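Local atomic coordinates of restriction endonuclease (Mycobacterium sp., PDB entry 4F0Q), a protein that probably cleaves DNA that carries methylated cytosine, working as a tetrameric, magnesium-binding, modification-dependent restriction endonuclease. Residues A356-P367 against Y385-A395. Numbering follows the deposited sequence.
With MG (magnesium ion), chain E.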
ATOM      1  N   ALA A 356      10.041  12.365  10.346  1.00 20.34           N
ATOM      2  CA  ALA A 356      10.595  12.212  11.685  1.00 19.30           C
ATOM      3  C   ALA A 356      10.526  13.516  12.468  1.00 18.92           C
ATOM      4  O   ALA A 356      10.923  14.570  11.969  1.00 19.67           O
ATOM      5  CB  ALA A 356      12.029  11.726  11.603  1.00 18.45           C
ATOM      6  N   LYS A 357      10.026  13.446  13.698  1.00 16.11           N
ATOM      7  CA  LYS A 357       9.977  14.635  14.543  1.00 20.78           C
ATOM      8  C   LYS A 357      10.336  14.338  15.995  1.00 17.38           C
ATOM      9  O   LYS A 357       9.596  13.657  16.705  1.00 21.54           O
ATOM     10  CB  LYS A 357       8.608  15.315  14.459  1.00 24.18           C
ATOM     11  CG  LYS A 357       8.588  16.700  15.082  1.00 25.84           C
ATOM     12  CD  LYS A 357       7.326  17.464  14.729  1.00 29.46           C
ATOM     13  CE  LYS A 357       7.394  18.887  15.257  1.00 24.17           C
ATOM     14  NZ  LYS A 357       6.206  19.688  14.861  1.00 37.22           N
ATOM     15  N   CYS A 358      11.479  14.860  16.428  1.00 20.58           N
ATOM     16  CA  CYS A 358      11.957  14.648  17.788  1.00 18.26           C
ATOM     17  C   CYS A 358      11.458  15.735  18.733  1.00 24.30           C
ATOM     18  O   CYS A 358      12.106  16.768  18.906  1.00 27.17           O
ATOM     19  CB  CYS A 358      13.485  14.594  17.811  1.00 16.35           C
ATOM     20  SG  CYS A 358      14.198  14.364  19.453  1.00 25.44           S
ATOM     21  N   ILE A 359      10.300  15.496  19.339  1.00 25.16           N
ATOM     22  CA  ILE A 359       9.741  16.415  20.322  1.00 21.72           C
ATOM     23  C   ILE A 359       9.804  15.781  21.703  1.00 21.39           C
ATOM     24  O   ILE A 359      10.238  14.638  21.844  1.00 23.16           O
ATOM     25  CB  ILE A 359       8.276  16.756  20.006  1.00 19.76           C
ATOM     26  CG1 ILE A 359       7.423  15.486  20.013  1.00 18.93           C
ATOM     27  CG2 ILE A 359       8.172  17.470  18.668  1.00 22.13           C
ATOM     28  CD1 ILE A 359       5.959  15.729  19.720  1.00 23.65           C
ATOM     29  N   GLN A 360       9.378  16.529  22.718  1.00 23.51           N
ATOM     30  CA  GLN A 360       9.293  16.003  24.075  1.00 21.96           C
ATOM     31  C   GLN A 360       8.419  14.757  24.093  1.00 23.62           C
ATOM     32  O   GLN A 360       7.343  14.746  23.495  1.00 28.85           O
ATOM     33  CB  GLN A 360       8.712  17.053  25.024  1.00 25.89           C
ATOM     34  CG  GLN A 360       9.659  18.189  25.377  1.00 28.90           C
ATOM     35  CD  GLN A 360      10.618  17.830  26.496  1.00 30.03           C
ATOM     36  OE1 GLN A 360      11.556  18.573  26.786  1.00 37.12           O
ATOM     37  NE2 GLN A 360      10.385  16.689  27.135  1.00 28.65           N
ATOM     38  N   PRO A 361       8.885  13.697  24.772  1.00 23.69           N
ATOM     39  CA  PRO A 361       8.136  12.440  24.889  1.00 21.59           C
ATOM     40  C   PRO A 361       6.732  12.661  25.448  1.00 23.82           C
ATOM     41  O   PRO A 361       5.824  11.882  25.158  1.00 23.63           O
ATOM     42  CB  PRO A 361       8.977  11.627  25.874  1.00 20.46           C
ATOM     43  CG  PRO A 361      10.361  12.141  25.685  1.00 20.58           C
ATOM     44  CD  PRO A 361      10.206  13.612  25.420  1.00 22.08           C
ATOM     45  N   THR A 362       6.564  13.719  26.235  1.00 26.14           N
ATOM     46  CA  THR A 362       5.262  14.073  26.788  1.00 24.07           C
ATOM     47  C   THR A 362       4.436  14.888  25.793  1.00 22.75           C
ATOM     48  O   THR A 362       3.207  14.894  25.855  1.00 24.72           O
ATOM     49  CB  THR A 362       5.406  14.865  28.100  1.00 20.24           C
ATOM     50  OG1 THR A 362       6.213  16.028  27.873  1.00 25.32           O
ATOM     51  CG2 THR A 362       6.061  14.006  29.170  1.00 21.84           C
ATOM     52  N   SER A 363       5.116  15.571  24.877  1.00 20.59           N
ATOM     53  CA  SER A 363       4.439  16.369  23.859  1.00 20.72           C
ATOM     54  C   SER A 363       3.732  15.480  22.846  1.00 22.49           C
ATOM     55  O   SER A 363       4.001  14.282  22.763  1.00 24.92           O
ATOM     56  CB  SER A 363       5.425  17.298  23.147  1.00 23.98           C
ATOM     57  OG  SER A 363       5.925  18.287  24.029  1.00 29.76           O
ATOM     58  N   SER A 364       2.829  16.072  22.071  1.00 22.20           N
ATOM     59  CA  SER A 364       2.016  15.303  21.139  1.00 22.03           C
ATOM     60  C   SER A 364       2.089  15.847  19.713  1.00 21.08           C
ATOM     61  O   SER A 364       2.399  17.019  19.499  1.00 24.16           O
ATOM     62  CB  SER A 364       0.564  15.265  21.617  1.00 21.27           C
ATOM     63  OG  SER A 364      -0.172  14.280  20.921  1.00 23.80           O
ATOM     64  N   VAL A 365       1.800  14.984  18.743  1.00 17.13           N
ATOM     65  CA  VAL A 365       1.812  15.365  17.334  1.00 16.28           C
ATOM     66  C   VAL A 365       0.406  15.701  16.840  1.00 20.18           C
ATOM     67  O   VAL A 365      -0.513  14.890  16.953  1.00 19.32           O
ATOM     68  CB  VAL A 365       2.419  14.253  16.453  1.00 17.99           C
ATOM     69  CG1 VAL A 365       2.220  14.565  14.976  1.00 15.28           C
ATOM     70  CG2 VAL A 365       3.895  14.071  16.775  1.00 19.71           C
ATOM     71  N   SER A 366       0.253  16.900  16.287  1.00 19.94           N
ATOM     72  CA  SER A 366      -1.047  17.408  15.861  1.00 19.35           C
ATOM     73  C   SER A 366      -1.531  16.743  14.572  1.00 18.89           C
ATOM     74  O   SER A 366      -0.730  16.191  13.820  1.00 20.36           O
ATOM     75  CB  SER A 366      -0.969  18.925  15.668  1.00 20.35           C
ATOM     76  OG  SER A 366      -0.216  19.250  14.515  1.00 18.92           O
ATOM     77  N   PRO A 367      -2.853  16.787  14.318  1.00 20.75           N
ATOM     78  CA  PRO A 367      -3.417  16.264  13.067  1.00 21.14           C
ATOM     79  C   PRO A 367      -2.879  16.972  11.822  1.00 23.90           C
ATOM     80  O   PRO A 367      -2.787  16.354  10.760  1.00 21.14           O
ATOM     81  CB  PRO A 367      -4.923  16.525  13.223  1.00 23.64           C
ATOM     82  CG  PRO A 367      -5.043  17.523  14.331  1.00 21.81           C
ATOM     83  CD  PRO A 367      -3.909  17.222  15.248  1.00 20.51           C
ATOM     84  N   TYR A 385       5.335   7.821  10.297  1.00 19.80           N
ATOM     85  CA  TYR A 385       5.669   8.957  11.147  1.00 19.49           C
ATOM     86  C   TYR A 385       6.353   8.492  12.429  1.00 14.11           C
ATOM     87  O   TYR A 385       5.736   7.850  13.278  1.00 15.28           O
ATOM     88  CB  TYR A 385       4.411   9.768  11.470  1.00 16.63           C
ATOM     89  CG  TYR A 385       4.659  11.238  11.740  1.00 16.02           C
ATOM     90  CD1 TYR A 385       5.652  11.652  12.621  1.00 16.28           C
ATOM     91  CD2 TYR A 385       3.900  12.215  11.106  1.00 19.33           C
ATOM     92  CE1 TYR A 385       5.877  12.993  12.867  1.00 15.35           C
ATOM     93  CE2 TYR A 385       4.120  13.560  11.346  1.00 16.43           C
ATOM     94  CZ  TYR A 385       5.108  13.942  12.226  1.00 14.85           C
ATOM     95  OH  TYR A 385       5.329  15.278  12.466  1.00 20.09           O
ATOM     96  N   VAL A 386       7.632   8.824  12.559  1.00 17.03           N
ATOM     97  CA  VAL A 386       8.422   8.451  13.725  1.00 15.20           C
ATOM     98  C   VAL A 386       8.641   9.651  14.645  1.00 16.87           C
ATOM     99  O   VAL A 386       9.152  10.696  14.223  1.00 13.25           O
ATOM    100  CB  VAL A 386       9.787   7.868  13.315  1.00 15.51           C
ATOM    101  CG1 VAL A 386      10.581   7.456  14.545  1.00 15.67           C
ATOM    102  CG2 VAL A 386       9.597   6.689  12.376  1.00 12.77           C
ATOM    103  N   THR A 387       8.246   9.495  15.903  1.00 18.88           N
ATOM    104  CA  THR A 387       8.388  10.566  16.881  1.00 19.60           C
ATOM    105  C   THR A 387       8.725  10.013  18.262  1.00 17.68           C
ATOM    106  O   THR A 387       8.395   8.871  18.584  1.00 15.65           O
ATOM    107  CB  THR A 387       7.111  11.434  16.958  1.00 21.35           C
ATOM    108  OG1 THR A 387       7.274  12.451  17.955  1.00 16.74           O
ATOM    109  CG2 THR A 387       5.899  10.578  17.300  1.00 18.30           C
ATOM    110  N   THR A 388       9.394  10.829  19.070  1.00 17.68           N
ATOM    111  CA  THR A 388       9.747  10.445  20.431  1.00 18.48           C
ATOM    112  C   THR A 388       8.561  10.623  21.373  1.00 17.75           C
ATOM    113  O   THR A 388       8.534  10.060  22.467  1.00 16.96           O
ATOM    114  CB  THR A 388      10.940  11.267  20.954  1.00 20.35           C
ATOM    115  OG1 THR A 388      10.670  12.663  20.783  1.00 19.31           O
ATOM    116  CG2 THR A 388      12.210  10.909  20.197  1.00 17.85           C
ATOM    117  N   GLY A 389       7.582  11.411  20.939  1.00 21.53           N
ATOM    118  CA  GLY A 389       6.392  11.657  21.732  1.00 20.04           C
ATOM    119  C   GLY A 389       5.227  10.787  21.307  1.00 21.06           C
ATOM    120  O   GLY A 389       5.408   9.632  20.925  1.00 19.54           O
ATOM    121  N   SER A 390       4.024  11.346  21.374  1.00 24.91           N
ATOM    122  CA  SER A 390       2.818  10.617  21.002  1.00 21.00           C
ATOM    123  C   SER A 390       2.029  11.369  19.938  1.00 19.09           C
ATOM    124  O   SER A 390       2.333  12.519  19.623  1.00 17.83           O
ATOM    125  CB  SER A 390       1.934  10.384  22.229  1.00 17.25           C
ATOM    126  OG  SER A 390       2.617   9.639  23.220  1.00 24.15           O
ATOM    127  N   PHE A 391       1.019  10.710  19.382  1.00 18.31           N
ATOM    128  CA  PHE A 391       0.113  11.356  18.444  1.00 18.83           C
ATOM    129  C   PHE A 391      -1.180  11.718  19.163  1.00 20.10           C
ATOM    130  O   PHE A 391      -1.711  10.919  19.936  1.00 19.67           O
ATOM    131  CB  PHE A 391      -0.180  10.441  17.251  1.00 19.72           C
ATOM    132  CG  PHE A 391       1.045  10.051  16.472  1.00 22.80           C
ATOM    133  CD1 PHE A 391       1.554  10.886  15.491  1.00 17.61           C
ATOM    134  CD2 PHE A 391       1.687   8.848  16.720  1.00 20.40           C
ATOM    135  CE1 PHE A 391       2.681  10.530  14.773  1.00 13.71           C
ATOM    136  CE2 PHE A 391       2.815   8.488  16.005  1.00 18.43           C
ATOM    137  CZ  PHE A 391       3.312   9.331  15.031  1.00 16.87           C
ATOM    138  N   SER A 392      -1.676  12.926  18.914  1.00 19.31           N
ATOM    139  CA  SER A 392      -2.888  13.411  19.565  1.00 23.12           C
ATOM    140  C   SER A 392      -4.089  12.543  19.218  1.00 23.47           C
ATOM    141  O   SER A 392      -4.080  11.830  18.215  1.00 22.63           O
ATOM    142  CB  SER A 392      -3.161  14.865  19.178  1.00 21.65           C
ATOM    143  OG  SER A 392      -3.376  14.988  17.784  1.00 25.03           O
ATOM    144  N   ARG A 393      -5.120  12.607  20.055  1.00 25.38           N
ATOM    145  CA  ARG A 393      -6.316  11.805  19.848  1.00 24.70           C
ATOM    146  C   ARG A 393      -7.008  12.182  18.544  1.00 24.83           C
ATOM    147  O   ARG A 393      -7.474  11.315  17.804  1.00 24.31           O
ATOM    148  CB  ARG A 393      -7.283  11.964  21.021  1.00 24.88           C
ATOM    149  CG  ARG A 393      -8.449  10.996  20.974  1.00 25.00           C
ATOM    150  CD  ARG A 393      -9.320  11.090  22.212  1.00 23.65           C
ATOM    151  NE  ARG A 393     -10.202   9.932  22.326  1.00 29.53           N
ATOM    152  CZ  ARG A 393     -11.384   9.828  21.728  1.00 30.08           C
ATOM    153  NH1 ARG A 393     -11.836  10.818  20.970  1.00 33.19           N
ATOM    154  NH2 ARG A 393     -12.116   8.734  21.889  1.00 24.29           N
ATOM    155  N   GLN A 394      -7.060  13.480  18.264  1.00 24.59           N
ATOM    156  CA  GLN A 394      -7.719  13.979  17.065  1.00 21.73           C
ATOM    157  C   GLN A 394      -7.000  13.519  15.799  1.00 21.60           C
ATOM    158  O   GLN A 394      -7.637  13.226  14.787  1.00 23.29           O
ATOM    159  CB  GLN A 394      -7.816  15.505  17.100  1.00 23.93           C
ATOM    160  CG  GLN A 394      -8.680  16.093  15.996  1.00 30.55           C
ATOM    161  CD  GLN A 394     -10.105  15.573  16.027  1.00 25.87           C
ATOM    162  OE1 GLN A 394     -10.651  15.282  17.092  1.00 24.90           O
ATOM    163  NE2 GLN A 394     -10.715  15.448  14.854  1.00 28.97           N
ATOM    164  N   ALA A 395      -5.674  13.453  15.866  1.00 19.24           N
ATOM    165  CA  ALA A 395      -4.874  12.974  14.744  1.00 20.73           C
ATOM    166  C   ALA A 395      -5.238  11.534  14.402  1.00 22.00           C
ATOM    167  O   ALA A 395      -5.533  11.212  13.250  1.00 22.76           O
ATOM    168  CB  ALA A 395      -3.392  13.085  15.066  1.00 18.31           C
TER
HETATM  169 MG    MG E 501      10.819  15.909  10.386  1.00 21.26          MG
HETATM  170  O   HOH W   1       3.244  11.779  25.117  1.00 21.43           O
HETATM  171  O   HOH W   2      12.858  15.959  10.806  1.00 19.28           O
HETATM  172  O   HOH W   3      10.556  17.303  11.913  1.00 23.75           O
HETATM  173  O   HOH W   4      10.660  17.115   8.661  1.00 26.46           O
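Backbone bonds pair A356-P367 with Y385-A395 in two places. At the first, K357 N donates to V386 O over 2.9 Å, prolonging the parallel pairing of strands 347-357 and 381-387. At the second, strands 364-365 and 390-391 form a small parallel sheet: S390 N reaches S363 O with an N-H...O angle of 168°, and V365 N meets S390 O at 2.7 Å.

Side-chain hydroxyls add to the backbone bonds at two carbonyls, K357 O and V365 O. T387 OG1, anti to its own N (chi1 178°), donates to K357 O at 2.9 Å and also accepts from G389 N, an ST turn that fixes its rotation. V365 O is gripped twice by S392, through N and through OG, each 3.0 Å away and both from the same face of the carbonyl plane. S392 is also the N-cap of helix 393-401, its OG weakly accepting from A395 N. A water bridges P361 O and S390 OG.

Apolar contact centres on V365. Its CB lies 3.6 Å from F391 CD1, the two side chains running alongside in the same direction, while CG1 meets Y385 CZ from the opposite direction and CG2 passes T387. At the Y385 ring, K357 CB sits at the edge, in plane, 3.9 Å from CE1; V370 and V373 of helix 367-374 add further cover. Farther on, P367 packs against A395 CB at the start of the two helices.

A356 O binds magnesium at 2.1 Å together with three waters, D334 and Q355. Adjacent parallel strands whose intervening chain includes helix 367-374, with a metal-binding carbonyl on the central strand, match the PD-(D/E)XK nuclease core, in which this corner borders the probable cleavage site.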